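PDB 5UAM: ulvan Lyase-PL25 from Pseudoalteromonas sp. PLSV, which cleaves ulvan, the main cell-wall polysaccharide of green seaweeds of the order Ulvales, acting as a polysaccharide lyase with a beta-propeller fold. Local coordinates for residues A[78-83]-A[147-152]; A[306-311]-A[363-368]; A[379-384]-A[405-410]. One frame throughout, in Å; residues are numbered along the deposited sequence. Where two conformers were deposited one is given.

Contact 1: residues A[78-83]-A[147-152]; sequences GPFRAG and YDISQW
Phe-80 near the end of strand 75-81, the outermost of one propeller blade, and Ala-82 just past it meet Ile-149 and Ser-150 of a loop and Trp-152 at the start of strand 152-154, the outermost of the next blade, in a contact between blades made of CH-pi and apolar packing. The principle is reciprocal: each segment offers an aromatic face to the carbons of the other. Over the face of Phe-80 sits Ser-150, whose CA is 3.8 Å from the ring centroid and 11° off the ring normal, while Ser-150 CB leans over CZ. Ile-149 CD1 lies at the edge of the same ring, near its plane, and CG1 is 3.8 Å from Phe-80 CD2. Further along, the indole of Trp-152 lies against Ala-82. CG of Trp-152 is anti to the carbonyl carbon (chi1 -64°), 3.6 Å from Ala-82 CA, and Ala-82 CB rests over the face, 3.6 Å from Trp-152 CD2. The indole is tied back to its own segment, since Trp-152 NE1 donates to Ile-149 O at 2.8 Å from above the carbonyl plane, which limits rotation of the ring. Asp-148 OD1 shapes the loop by accepting from both N and OG of Ser-150, the first bond defining an Asx turn. Ile-149 and Trp-152 also reach Ile-66 of strand 64-70 and Ile-112 of strand 112-116, so the loop is wedged between the two blades.

Contact 2: residues A[306-311]-A[363-368]; sequences NGSTHL and GDFMVT
Ser-308 and His-310 face Asp-364 and Phe-365 across two strand segments that run nearly parallel, at 11°, with their axes 7.2 Å apart. At that spacing side chains and water do the joining. CG of Asp-364 is anti to the backbone N (chi1 -161°), and its OD1 takes two bonds from the opposite strand. His-310 NE2 donates at 2.8 Å, on the syn side of the carboxylate and in the plane of its own ring; Ser-308 OG donates at 2.9 Å from above the carboxylate plane. The NE2 bond limits the turning of the imidazole, whose edge points at the face of Phe-365, with planes at 81° and His-310 CD2 3.5 Å from Phe-365 CZ. An alanine in place of Asp-364 would probably leave His-310 NE2 and Ser-308 OG without their shared acceptor and the imidazole freer to turn. One water links Ser-308 OG to Gly-363 O, and another links Leu-311 O to Val-367 O. These are the first strands of successive four-stranded blades, side by side and parallel as in a beta propeller. Asp-364 OD2 accepts a hydrogen bond from Phe-418 N, Phe-365 meets Tyr-375 of strand 373-381, and Thr-309, its OG1 hydrogen-bonded to His-318 O, packs on Ile-234 of strand 232-243.

Contact 3: residues A[379-384]-A[405-410]; sequences YNQDND and VLRKDN
Gln-381 and Arg-407 reach each other because both chains stretch out: CG is anti to the backbone N in each (chi1 -177° in Gln-381, -172° in Arg-407), and beyond it Gln-381 stays extended and Arg-407 runs straight as far as NE. Arg-407 NH1 then donates to Gln-381 OE1 on a lone pair in the carbonyl plane, with the oxygen close to the guanidinium plane. The bond is nearly straight; its length of 2.5 Å is unusually short, so the exact value is doubtful. A water extends the junction, accepting from Arg-407 NH2 and donating to Tyr-379 OH, 2.8 Å away, and weakly to Gln-381 OE1. Tyr-379 OH is also bonded to Glu-401.

Asp-384 supplies the opposite charge at some distance. Its OD2 lies at the edge of the guanidinium, 3.8 Å from Arg-407 NH1, in a long salt bridge with the two planes 89° apart. The same OD2 is 3.1 Å from Asp-409 OD1; the two carboxylates lie side by side and point the same way, and no bond joins them. Such a pair of like charges would probably raise the proton affinity of one of the two acids, an effect that Arg-407 may partly offset. The backbones also approach here, with a CA-H...O contact of 3.5 Å from Asp-384 CA to Lys-408 O.

Asp-384 closes a type II' turn with Gln-381, its N bonded to Gln-381 O at 2.9 Å and its O to Gln-381 N at 3.0 Å. Arg-407 touches Val-386 of strand 384-392. The combination is a tight two-residue beta hairpin, with the last strand of the sheet alongside, at the solvent-exposed end of a four-stranded antiparallel propeller blade.

In the fold
The three contacts follow one another along the chain without interleaving, and together they illustrate how a beta propeller is held within and between blades. Contact 1 joins the outer edges of two successive blades near the start of the chain, while contact 2 joins the first strands of two later blades, closer to the centre of the molecule. Contact 3 stays inside one blade, the sheet of strands 362-367, 373-381, 384-392 and 400-408, whose first strand also serves contact 2. Contacts 2 and 3 accordingly come within about 8 Å at their nearest atoms, with centres 23 Å apart; contact 1 is centred 29 Å from contact 2 and 31 Å from contact 3.

Contact 1: residues A[78-83]-A[147-152]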
ATOM      1  N   GLY A  78      -1.126  -4.862 -23.217  1.00 16.61           N
ATOM      2  CA  GLY A  78      -1.772  -3.751 -22.576  1.00 15.65           C
ATOM      3  C   GLY A  78      -0.929  -2.501 -22.641  1.00 15.10           C
ATOM      4  O   GLY A  78       0.040  -2.412 -23.392  1.00 16.99           O
ATOM      5  N   PRO A  79      -1.284  -1.502 -21.847  1.00 16.23           N
ATOM      6  CA  PRO A  79      -2.287  -1.540 -20.777  1.00 15.31           C
ATOM      7  C   PRO A  79      -3.729  -1.489 -21.289  1.00 15.40           C
ATOM      8  O   PRO A  79      -4.027  -0.948 -22.358  1.00 17.69           O
ATOM      9  CB  PRO A  79      -1.970  -0.284 -19.990  1.00 17.25           C
ATOM     10  CG  PRO A  79      -1.443   0.669 -21.006  1.00 18.39           C
ATOM     11  CD  PRO A  79      -0.619  -0.193 -21.936  1.00 17.67           C
ATOM     12  N   PHE A  80      -4.611  -2.042 -20.464  1.00 14.76           N
ATOM     13  CA  PHE A  80      -6.039  -2.038 -20.701  1.00 13.90           C
ATOM     14  C   PHE A  80      -6.724  -1.441 -19.486  1.00 13.84           C
ATOM     15  O   PHE A  80      -6.288  -1.645 -18.348  1.00 14.50           O
ATOM     16  CB  PHE A  80      -6.586  -3.470 -20.897  1.00 15.68           C
ATOM     17  CG  PHE A  80      -5.991  -4.205 -22.060  1.00 16.56           C
ATOM     18  CD1 PHE A  80      -6.453  -3.968 -23.331  1.00 20.33           C
ATOM     19  CD2 PHE A  80      -5.002  -5.149 -21.873  1.00 16.41           C
ATOM     20  CE1 PHE A  80      -5.916  -4.649 -24.432  1.00 22.69           C
ATOM     21  CE2 PHE A  80      -4.474  -5.823 -22.982  1.00 18.48           C
ATOM     22  CZ  PHE A  80      -4.934  -5.575 -24.228  1.00 20.61           C
ATOM     23  N   ARG A  81      -7.809  -0.717 -19.731  1.00 14.18           N
ATOM     24  CA  ARG A  81      -8.612  -0.168 -18.644  1.00 13.72           C
ATOM     25  C   ARG A  81      -9.490  -1.268 -18.048  1.00 12.74           C
ATOM     26  O   ARG A  81     -10.217  -1.957 -18.771  1.00 17.06           O
ATOM     27  CB  ARG A  81      -9.488   0.965 -19.155  1.00 16.16           C
ATOM     28  CG  ARG A  81     -10.310   1.590 -18.034  1.00 15.87           C
ATOM     29  CD  ARG A  81     -11.025   2.844 -18.455  1.00 17.63           C
ATOM     30  NE  ARG A  81     -12.069   2.585 -19.419  1.00 20.63           N
ATOM     31  CZ  ARG A  81     -12.980   3.487 -19.764  1.00 34.77           C
ATOM     32  NH1 ARG A  81     -12.975   4.693 -19.199  1.00 31.62           N
ATOM     33  NH2 ARG A  81     -13.908   3.181 -20.658  1.00 34.53           N
ATOM     34  N   ALA A  82      -9.450  -1.413 -16.715  1.00 13.02           N
ATOM     35  CA  ALA A  82     -10.182  -2.484 -16.042  1.00 13.52           C
ATOM     36  C   ALA A  82     -11.499  -2.040 -15.415  1.00 15.18           C
ATOM     37  O   ALA A  82     -12.282  -2.900 -15.003  1.00 16.26           O
ATOM     38  CB  ALA A  82      -9.298  -3.111 -14.948  1.00 14.15           C
ATOM     39  N   GLY A  83     -11.763  -0.741 -15.313  1.00 15.16           N
ATOM     40  CA  GLY A  83     -12.970  -0.262 -14.651  1.00 14.58           C
ATOM     41  C   GLY A  83     -13.054   1.242 -14.748  1.00 13.82           C
ATOM     42  O   GLY A  83     -12.170   1.894 -15.306  1.00 14.68           O
ATOM     43  N   TYR A 147      -6.589 -15.402 -16.852  1.00 14.69           N
ATOM     44  CA  TYR A 147      -5.271 -15.031 -17.374  1.00 15.09           C
ATOM     45  C   TYR A 147      -5.326 -14.101 -18.574  1.00 18.11           C
ATOM     46  O   TYR A 147      -4.358 -14.008 -19.326  1.00 22.16           O
ATOM     47  CB  TYR A 147      -4.408 -16.271 -17.649  1.00 16.92           C
ATOM     48  CG  TYR A 147      -4.208 -17.042 -16.379  1.00 15.61           C
ATOM     49  CD1 TYR A 147      -3.475 -16.488 -15.351  1.00 17.38           C
ATOM     50  CD2 TYR A 147      -4.802 -18.281 -16.182  1.00 16.18           C
ATOM     51  CE1 TYR A 147      -3.315 -17.130 -14.157  1.00 18.01           C
ATOM     52  CE2 TYR A 147      -4.648 -18.954 -14.967  1.00 16.02           C
ATOM     53  CZ  TYR A 147      -3.901 -18.355 -13.962  1.00 17.08           C
ATOM     54  OH  TYR A 147      -3.706 -18.966 -12.748  1.00 18.52           O
ATOM     55  N   ASP A 148      -6.439 -13.399 -18.762  1.00 17.07           N
ATOM     56  CA  ASP A 148      -6.646 -12.541 -19.924  1.00 16.85           C
ATOM     57  C   ASP A 148      -6.961 -11.152 -19.387  1.00 16.34           C
ATOM     58  O   ASP A 148      -8.023 -10.938 -18.798  1.00 16.82           O
ATOM     59  CB  ASP A 148      -7.808 -13.077 -20.766  1.00 17.87           C
ATOM     60  CG  ASP A 148      -8.074 -12.259 -22.015  1.00 24.08           C
ATOM     61  OD1 ASP A 148      -7.627 -11.105 -22.087  1.00 18.59           O
ATOM     62  OD2 ASP A 148      -8.767 -12.762 -22.938  1.00 27.47           O
ATOM     63  N   ILE A 149      -6.033 -10.210 -19.571  1.00 15.77           N
ATOM     64  CA  ILE A 149      -6.180  -8.874 -19.009  1.00 14.79           C
ATOM     65  C   ILE A 149      -6.899  -7.900 -19.925  1.00 15.38           C
ATOM     66  O   ILE A 149      -6.962  -6.708 -19.609  1.00 15.56           O
ATOM     67  CB  ILE A 149      -4.826  -8.275 -18.604  1.00 16.25           C
ATOM     68  CG1 ILE A 149      -3.894  -8.144 -19.799  1.00 20.49           C
ATOM     69  CG2 ILE A 149      -4.226  -9.099 -17.468  1.00 22.32           C
ATOM     70  CD1 ILE A 149      -2.746  -7.159 -19.505  1.00 22.23           C
ATOM     71  N   SER A 150      -7.440  -8.377 -21.053  1.00 15.74           N
ATOM     72  CA  SER A 150      -7.980  -7.463 -22.060  1.00 15.72           C
ATOM     73  C   SER A 150      -9.453  -7.119 -21.872  1.00 18.27           C
ATOM     74  O   SER A 150      -9.916  -6.132 -22.463  1.00 23.71           O
ATOM     75  CB  SER A 150      -7.755  -8.021 -23.472  1.00 17.67           C
ATOM     76  OG  SER A 150      -8.549  -9.171 -23.723  1.00 19.23           O
ATOM     77  N   GLN A 151     -10.216  -7.894 -21.107  1.00 15.14           N
ATOM     78  CA  GLN A 151     -11.656  -7.677 -20.994  1.00 17.10           C
ATOM     79  C   GLN A 151     -12.096  -7.884 -19.555  1.00 16.71           C
ATOM     80  O   GLN A 151     -11.650  -8.828 -18.893  1.00 15.45           O
ATOM     81  CB  GLN A 151     -12.454  -8.640 -21.893  1.00 18.65           C
ATOM     82  CG  GLN A 151     -12.135  -8.588 -23.358  1.00 24.51           C
ATOM     83  CD  GLN A 151     -12.939  -9.644 -24.128  1.00 38.76           C
ATOM     84  OE1 GLN A 151     -14.043 -10.016 -23.720  1.00 38.36           O
ATOM     85  NE2 GLN A 151     -12.372 -10.156 -25.214  1.00 43.24           N
ATOM     86  N   TRP A 152     -12.991  -7.006 -19.090  1.00 15.84           N
ATOM     87  CA  TRP A 152     -13.327  -6.875 -17.679  1.00 16.09           C
ATOM     88  C   TRP A 152     -14.833  -6.788 -17.476  1.00 16.80           C
ATOM     89  O   TRP A 152     -15.576  -6.325 -18.349  1.00 19.30           O
ATOM     90  CB  TRP A 152     -12.653  -5.600 -17.113  1.00 17.08           C
ATOM     91  CG  TRP A 152     -11.183  -5.781 -17.193  1.00 15.24           C
ATOM     92  CD1 TRP A 152     -10.377  -5.538 -18.275  1.00 16.42           C
ATOM     93  CD2 TRP A 152     -10.361  -6.347 -16.194  1.00 14.35           C
ATOM     94  NE1 TRP A 152      -9.085  -5.911 -17.980  1.00 15.40           N
ATOM     95  CE2 TRP A 152      -9.055  -6.419 -16.708  1.00 15.09           C
ATOM     96  CE3 TRP A 152     -10.591  -6.784 -14.888  1.00 15.28           C
ATOM     97  CZ2 TRP A 152      -8.000  -6.948 -15.972  1.00 16.00           C
ATOM     98  CZ3 TRP A 152      -9.535  -7.293 -14.155  1.00 15.50           C
ATOM     99  CH2 TRP A 152      -8.252  -7.370 -14.710  1.00 16.24           C
TER

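Contact 2: residues A[306-311]-A[363-368]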
ATOM      1  N   ASN A 306       2.585   5.373   7.481  1.00 14.88           N
ATOM      2  CA  ASN A 306       2.848   3.954   7.604  1.00 15.16           C
ATOM      3  C   ASN A 306       3.591   3.401   6.386  1.00 15.36           C
ATOM      4  O   ASN A 306       3.545   3.945   5.269  1.00 15.04           O
ATOM      5  CB  ASN A 306       1.538   3.204   7.829  1.00 13.99           C
ATOM      6  CG  ASN A 306       1.740   1.864   8.441  1.00 15.95           C
ATOM      7  OD1 ASN A 306       2.660   1.652   9.209  1.00 19.61           O
ATOM      8  ND2 ASN A 306       0.852   0.936   8.105  1.00 15.50           N
ATOM      9  N   GLY A 307       4.289   2.297   6.623  1.00 14.49           N
ATOM     10  CA  GLY A 307       5.032   1.584   5.608  1.00 13.03           C
ATOM     11  C   GLY A 307       4.487   0.189   5.442  1.00 14.84           C
ATOM     12  O   GLY A 307       3.347   0.047   5.020  1.00 15.90           O
ATOM     13  N   SER A 308       5.272  -0.837   5.756  1.00 12.15           N
ATOM     14  CA  SER A 308       4.901  -2.219   5.485  1.00 11.83           C
ATOM     15  C   SER A 308       5.590  -3.100   6.514  1.00 11.91           C
ATOM     16  O   SER A 308       6.403  -2.641   7.316  1.00 12.99           O
ATOM     17  CB  SER A 308       5.335  -2.625   4.082  1.00 12.81           C
ATOM     18  OG  SER A 308       6.748  -2.421   3.984  1.00 13.44           O
ATOM     19  N   THR A 309       5.254  -4.386   6.488  1.00 11.66           N
ATOM     20  CA  THR A 309       5.826  -5.338   7.435  1.00 11.81           C
ATOM     21  C   THR A 309       6.040  -6.683   6.755  1.00 11.50           C
ATOM     22  O   THR A 309       5.250  -7.100   5.911  1.00 12.26           O
ATOM     23  CB  THR A 309       4.940  -5.455   8.701  1.00 12.99           C
ATOM     24  OG1 THR A 309       5.506  -6.389   9.625  1.00 14.25           O
ATOM     25  CG2 THR A 309       3.541  -5.908   8.371  1.00 13.44           C
ATOM     26  N   HIS A 310       7.120  -7.360   7.156  1.00 11.98           N
ATOM     27  CA  HIS A 310       7.487  -8.667   6.627  1.00 13.77           C
ATOM     28  C   HIS A 310       8.193  -9.454   7.717  1.00 13.01           C
ATOM     29  O   HIS A 310       8.880  -8.880   8.576  1.00 13.98           O
ATOM     30  CB  HIS A 310       8.468  -8.544   5.440  1.00 13.31           C
ATOM     31  CG  HIS A 310       7.958  -7.702   4.322  1.00 12.94           C
ATOM     32  ND1 HIS A 310       6.983  -8.143   3.459  1.00 13.95           N
ATOM     33  CD2 HIS A 310       8.288  -6.451   3.930  1.00 13.27           C
ATOM     34  CE1 HIS A 310       6.725  -7.182   2.580  1.00 13.88           C
ATOM     35  NE2 HIS A 310       7.512  -6.156   2.839  1.00 13.74           N
ATOM     36  N   LEU A 311       8.029 -10.778   7.678  1.00 15.17           N
ATOM     37  CA  LEU A 311       8.697 -11.644   8.640  1.00 14.15           C
ATOM     38  C   LEU A 311      10.048 -12.111   8.125  1.00 16.41           C
ATOM     39  O   LEU A 311      10.203 -12.412   6.939  1.00 17.38           O
ATOM     40  CB  LEU A 311       7.865 -12.889   8.916  1.00 15.70           C
ATOM     41  CG  LEU A 311       6.456 -12.652   9.444  1.00 16.79           C
ATOM     42  CD1 LEU A 311       5.787 -13.969   9.776  1.00 19.23           C
ATOM     43  CD2 LEU A 311       6.456 -11.751  10.671  1.00 17.39           C
ATOM     44  N   GLY A 363       9.999   3.314   0.927  1.00 12.89           N
ATOM     45  CA  GLY A 363      10.593   2.103   0.395  1.00 13.32           C
ATOM     46  C   GLY A 363       9.949   0.879   1.000  1.00 13.94           C
ATOM     47  O   GLY A 363       9.400   0.931   2.095  1.00 14.78           O
ATOM     48  N   ASP A 364      10.037  -0.218   0.271  1.00 13.12           N
ATOM     49  CA  ASP A 364       9.690  -1.539   0.788  1.00 12.21           C
ATOM     50  C   ASP A 364      10.982  -2.324   0.946  1.00 12.48           C
ATOM     51  O   ASP A 364      12.040  -1.952   0.416  1.00 13.37           O
ATOM     52  CB  ASP A 364       8.712  -2.249  -0.159  1.00 13.05           C
ATOM     53  CG  ASP A 364       7.938  -3.401   0.480  1.00 12.98           C
ATOM     54  OD1 ASP A 364       8.017  -3.620   1.716  1.00 13.12           O
ATOM     55  OD2 ASP A 364       7.203  -4.078  -0.274  1.00 13.50           O
ATOM     56  N   PHE A 365      10.924  -3.420   1.703  1.00 11.87           N
ATOM     57  CA  PHE A 365      12.141  -4.144   2.025  1.00 12.09           C
ATOM     58  C   PHE A 365      11.902  -5.639   1.956  1.00 12.81           C
ATOM     59  O   PHE A 365      10.769  -6.124   1.988  1.00 13.89           O
ATOM     60  CB  PHE A 365      12.680  -3.778   3.422  1.00 12.50           C
ATOM     61  CG  PHE A 365      11.776  -4.223   4.550  1.00 12.65           C
ATOM     62  CD1 PHE A 365      10.712  -3.447   4.966  1.00 12.91           C
ATOM     63  CD2 PHE A 365      11.995  -5.440   5.182  1.00 13.35           C
ATOM     64  CE1 PHE A 365       9.892  -3.896   6.014  1.00 14.73           C
ATOM     65  CE2 PHE A 365      11.183  -5.869   6.197  1.00 12.84           C
ATOM     66  CZ  PHE A 365      10.149  -5.101   6.615  1.00 13.38           C
ATOM     67  N   MET A 366      13.004  -6.360   1.845  1.00 14.45           N
ATOM     68  CA  MET A 366      13.059  -7.809   1.943  0.56 14.56           C
ATOM     69  C   MET A 366      14.014  -8.164   3.072  1.00 15.06           C
ATOM     70  O   MET A 366      15.025  -7.485   3.264  1.00 17.03           O
ATOM     71  CB  MET A 366      13.591  -8.400   0.643  0.56 17.70           C
ATOM     72  CG  MET A 366      12.709  -8.113  -0.561  0.56 24.97           C
ATOM     73  SD  MET A 366      13.329  -8.864  -2.062  0.56 32.24           S
ATOM     74  CE  MET A 366      15.049  -8.375  -2.017  0.56 38.63           C
ATOM     75  N   VAL A 367      13.708  -9.223   3.792  1.00 15.28           N
ATOM     76  CA  VAL A 367      14.531  -9.662   4.906  1.00 16.53           C
ATOM     77  C   VAL A 367      14.656 -11.173   4.838  1.00 20.12           C
ATOM     78  O   VAL A 367      13.691 -11.875   4.515  1.00 21.30           O
ATOM     79  CB  VAL A 367      13.946  -9.191   6.252  1.00 16.66           C
ATOM     80  CG1 VAL A 367      12.481  -9.597   6.392  1.00 18.51           C
ATOM     81  CG2 VAL A 367      14.775  -9.710   7.400  1.00 19.56           C
ATOM     82  N   THR A 368      15.862 -11.675   5.111  1.00 20.56           N
ATOM     83  CA  THR A 368      16.128 -13.103   5.127  1.00 21.69           C
ATOM     84  C   THR A 368      16.492 -13.460   6.559  1.00 21.34           C
ATOM     85  O   THR A 368      15.603 -13.562   7.412  1.00 22.43           O
ATOM     86  CB  THR A 368      17.197 -13.454   4.086  1.00 27.73           C
ATOM     87  OG1 THR A 368      18.383 -12.695   4.356  1.00 26.30           O
ATOM     88  CG2 THR A 368      16.706 -13.123   2.680  1.00 26.30           C
TER
HETATM   89  O   HOH W   1       7.115   0.429   3.401  1.00 14.92           O
HETATM   90  O   HOH W   2      12.128 -14.008   5.246  1.00 30.82           O

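Contact 3: residues A[379-384]-A[405-410]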
ATOM      1  N   TYR A 379      14.141   8.364  -2.984  1.00 14.47           N
ATOM      2  CA  TYR A 379      14.454   9.617  -2.322  1.00 15.29           C
ATOM      3  C   TYR A 379      14.835  10.589  -3.423  1.00 17.17           C
ATOM      4  O   TYR A 379      15.002  10.196  -4.574  1.00 17.32           O
ATOM      5  CB  TYR A 379      15.568   9.405  -1.284  1.00 17.20           C
ATOM      6  CG  TYR A 379      16.920   9.056  -1.860  1.00 17.91           C
ATOM      7  CD1 TYR A 379      17.263   7.750  -2.193  1.00 18.68           C
ATOM      8  CD2 TYR A 379      17.862  10.038  -2.059  1.00 20.55           C
ATOM      9  CE1 TYR A 379      18.527   7.460  -2.711  1.00 19.02           C
ATOM     10  CE2 TYR A 379      19.115   9.759  -2.587  1.00 25.22           C
ATOM     11  CZ  TYR A 379      19.443   8.466  -2.905  1.00 22.43           C
ATOM     12  OH  TYR A 379      20.692   8.200  -3.425  1.00 25.26           O
ATOM     13  N   ASN A 380      14.937  11.867  -3.094  1.00 18.56           N
ATOM     14  CA  ASN A 380      15.402  12.836  -4.070  0.54 20.04           C
ATOM     15  C   ASN A 380      16.769  13.371  -3.671  1.00 21.74           C
ATOM     16  O   ASN A 380      17.089  13.514  -2.486  1.00 22.93           O
ATOM     17  CB  ASN A 380      14.387  13.963  -4.326  0.54 23.25           C
ATOM     18  CG  ASN A 380      13.358  13.596  -5.421  0.54 22.95           C
ATOM     19  OD1 ASN A 380      12.843  12.466  -5.447  0.54 21.96           O
ATOM     20  ND2 ASN A 380      13.058  14.536  -6.314  0.54 25.19           N
ATOM     21  N   GLN A 381      17.582  13.637  -4.681  1.00 19.77           N
ATOM     22  CA  GLN A 381      18.840  14.341  -4.510  1.00 22.16           C
ATOM     23  C   GLN A 381      18.703  15.570  -5.382  1.00 27.95           C
ATOM     24  O   GLN A 381      18.628  15.462  -6.613  1.00 24.35           O
ATOM     25  CB  GLN A 381      20.053  13.508  -4.922  1.00 28.69           C
ATOM     26  CG  GLN A 381      21.345  14.296  -4.646  1.00 38.62           C
ATOM     27  CD  GLN A 381      22.618  13.568  -5.026  1.00 53.49           C
ATOM     28  OE1 GLN A 381      22.698  12.929  -6.075  1.00 55.78           O
ATOM     29  NE2 GLN A 381      23.635  13.677  -4.173  1.00 54.90           N
ATOM     30  N   ASP A 382      18.652  16.737  -4.752  1.00 32.05           N
ATOM     31  CA  ASP A 382      18.351  17.970  -5.466  1.00 36.64           C
ATOM     32  C   ASP A 382      16.992  17.731  -6.123  1.00 28.29           C
ATOM     33  O   ASP A 382      16.066  17.258  -5.446  1.00 31.70           O
ATOM     34  CB  ASP A 382      19.508  18.299  -6.400  1.00 37.90           C
ATOM     35  CG  ASP A 382      20.844  18.418  -5.666  1.00 47.35           C
ATOM     36  OD1 ASP A 382      20.873  19.018  -4.570  1.00 48.15           O
ATOM     37  OD2 ASP A 382      21.859  17.901  -6.182  1.00 44.82           O
ATOM     38  N   ASN A 383      16.830  18.009  -7.413  1.00 28.57           N
ATOM     39  CA  ASN A 383      15.557  17.812  -8.087  1.00 30.61           C
ATOM     40  C   ASN A 383      15.483  16.485  -8.822  1.00 28.16           C
ATOM     41  O   ASN A 383      14.565  16.282  -9.625  1.00 27.51           O
ATOM     42  CB  ASN A 383      15.290  18.971  -9.042  1.00 37.13           C
ATOM     43  CG  ASN A 383      14.478  20.062  -8.393  1.00 51.52           C
ATOM     44  OD1 ASN A 383      14.974  21.161  -8.144  1.00 58.42           O
ATOM     45  ND2 ASN A 383      13.214  19.760  -8.109  1.00 57.63           N
ATOM     46  N   ASP A 384      16.406  15.570  -8.547  1.00 22.92           N
ATOM     47  CA  ASP A 384      16.431  14.270  -9.203  1.00 23.52           C
ATOM     48  C   ASP A 384      15.769  13.220  -8.341  1.00 20.98           C
ATOM     49  O   ASP A 384      15.937  13.208  -7.118  1.00 20.32           O
ATOM     50  CB  ASP A 384      17.857  13.810  -9.463  1.00 26.92           C
ATOM     51  CG  ASP A 384      18.572  14.689 -10.443  1.00 38.84           C
ATOM     52  OD1 ASP A 384      17.960  15.660 -10.948  1.00 34.57           O
ATOM     53  OD2 ASP A 384      19.757  14.405 -10.691  1.00 55.97           O
ATOM     54  N   VAL A 405      18.675   1.582  -9.425  1.00 17.84           N
ATOM     55  CA  VAL A 405      17.893   0.873 -10.426  0.50 18.24           C
ATOM     56  C   VAL A 405      17.225   1.845 -11.396  1.00 15.97           C
ATOM     57  O   VAL A 405      16.959   1.504 -12.551  1.00 19.81           O
ATOM     58  CB  VAL A 405      16.844   0.017  -9.690  0.50 26.31           C
ATOM     59  CG1 VAL A 405      15.936  -0.682 -10.646  0.50 28.04           C
ATOM     60  CG2 VAL A 405      17.537  -0.998  -8.779  0.50 31.49           C
ATOM     61  N   LEU A 406      16.921   3.050 -10.927  1.00 16.78           N
ATOM     62  CA  LEU A 406      16.304   4.053 -11.785  1.00 16.72           C
ATOM     63  C   LEU A 406      16.605   5.427 -11.213  1.00 14.57           C
ATOM     64  O   LEU A 406      16.551   5.616  -9.996  1.00 16.15           O
ATOM     65  CB  LEU A 406      14.776   3.843 -11.877  1.00 16.70           C
ATOM     66  CG  LEU A 406      14.090   4.496 -13.065  1.00 17.33           C
ATOM     67  CD1 LEU A 406      14.488   3.834 -14.354  1.00 19.63           C
ATOM     68  CD2 LEU A 406      12.583   4.435 -12.887  1.00 18.91           C
ATOM     69  N   ARG A 407      16.962   6.371 -12.085  1.00 17.73           N
ATOM     70  CA  ARG A 407      17.227   7.727 -11.640  1.00 16.77           C
ATOM     71  C   ARG A 407      16.762   8.662 -12.739  1.00 15.91           C
ATOM     72  O   ARG A 407      17.097   8.441 -13.903  1.00 20.98           O
ATOM     73  CB  ARG A 407      18.722   7.919 -11.370  1.00 20.13           C
ATOM     74  CG  ARG A 407      19.034   9.241 -10.713  1.00 23.13           C
ATOM     75  CD  ARG A 407      20.505   9.370 -10.316  1.00 30.31           C
ATOM     76  NE  ARG A 407      20.737  10.684  -9.718  1.00 29.19           N
ATOM     77  CZ  ARG A 407      21.297  10.906  -8.536  1.00 31.99           C
ATOM     78  NH1 ARG A 407      21.423  12.157  -8.118  1.00 36.17           N
ATOM     79  NH2 ARG A 407      21.753   9.906  -7.781  1.00 32.70           N
ATOM     80  N   LYS A 408      15.953   9.658 -12.381  1.00 15.70           N
ATOM     81  CA  LYS A 408      15.435  10.592 -13.382  1.00 17.23           C
ATOM     82  C   LYS A 408      15.563  12.028 -12.895  1.00 18.79           C
ATOM     83  O   LYS A 408      15.091  12.376 -11.815  1.00 17.84           O
ATOM     84  CB  LYS A 408      13.979  10.278 -13.728  1.00 17.55           C
ATOM     85  CG  LYS A 408      13.761   8.875 -14.281  1.00 18.06           C
ATOM     86  CD  LYS A 408      14.262   8.773 -15.697  1.00 20.56           C
ATOM     87  CE  LYS A 408      14.062   7.383 -16.236  1.00 21.09           C
ATOM     88  NZ  LYS A 408      14.602   7.266 -17.618  1.00 26.16           N
ATOM     89  N   ASP A 409      16.153  12.873 -13.722  1.00 18.24           N
ATOM     90  CA  ASP A 409      16.233  14.287 -13.406  1.00 19.00           C
ATOM     91  C   ASP A 409      14.843  14.914 -13.431  1.00 19.52           C
ATOM     92  O   ASP A 409      13.969  14.525 -14.219  1.00 19.22           O
ATOM     93  CB  ASP A 409      17.101  15.016 -14.440  1.00 21.09           C
ATOM     94  CG  ASP A 409      18.441  14.349 -14.665  1.00 25.34           C
ATOM     95  OD1 ASP A 409      19.223  14.198 -13.705  1.00 28.40           O
ATOM     96  OD2 ASP A 409      18.746  13.998 -15.819  1.00 24.77           O
ATOM     97  N   ASN A 410      14.667  15.947 -12.602  1.00 18.65           N
ATOM     98  CA  ASN A 410      13.496  16.810 -12.683  1.00 17.33           C
ATOM     99  C   ASN A 410      12.207  16.031 -12.486  1.00 16.99           C
ATOM    100  O   ASN A 410      11.220  16.251 -13.188  1.00 19.29           O
ATOM    101  CB  ASN A 410      13.484  17.592 -13.999  1.00 18.37           C
ATOM    102  CG  ASN A 410      14.796  18.282 -14.259  1.00 19.41           C
ATOM    103  OD1 ASN A 410      15.423  18.106 -15.324  1.00 23.42           O
ATOM    104  ND2 ASN A 410      15.221  19.101 -13.311  1.00 19.78           N
TER
HETATM  105  O   HOH W   3      22.200  10.210  -4.725  1.00 30.76           O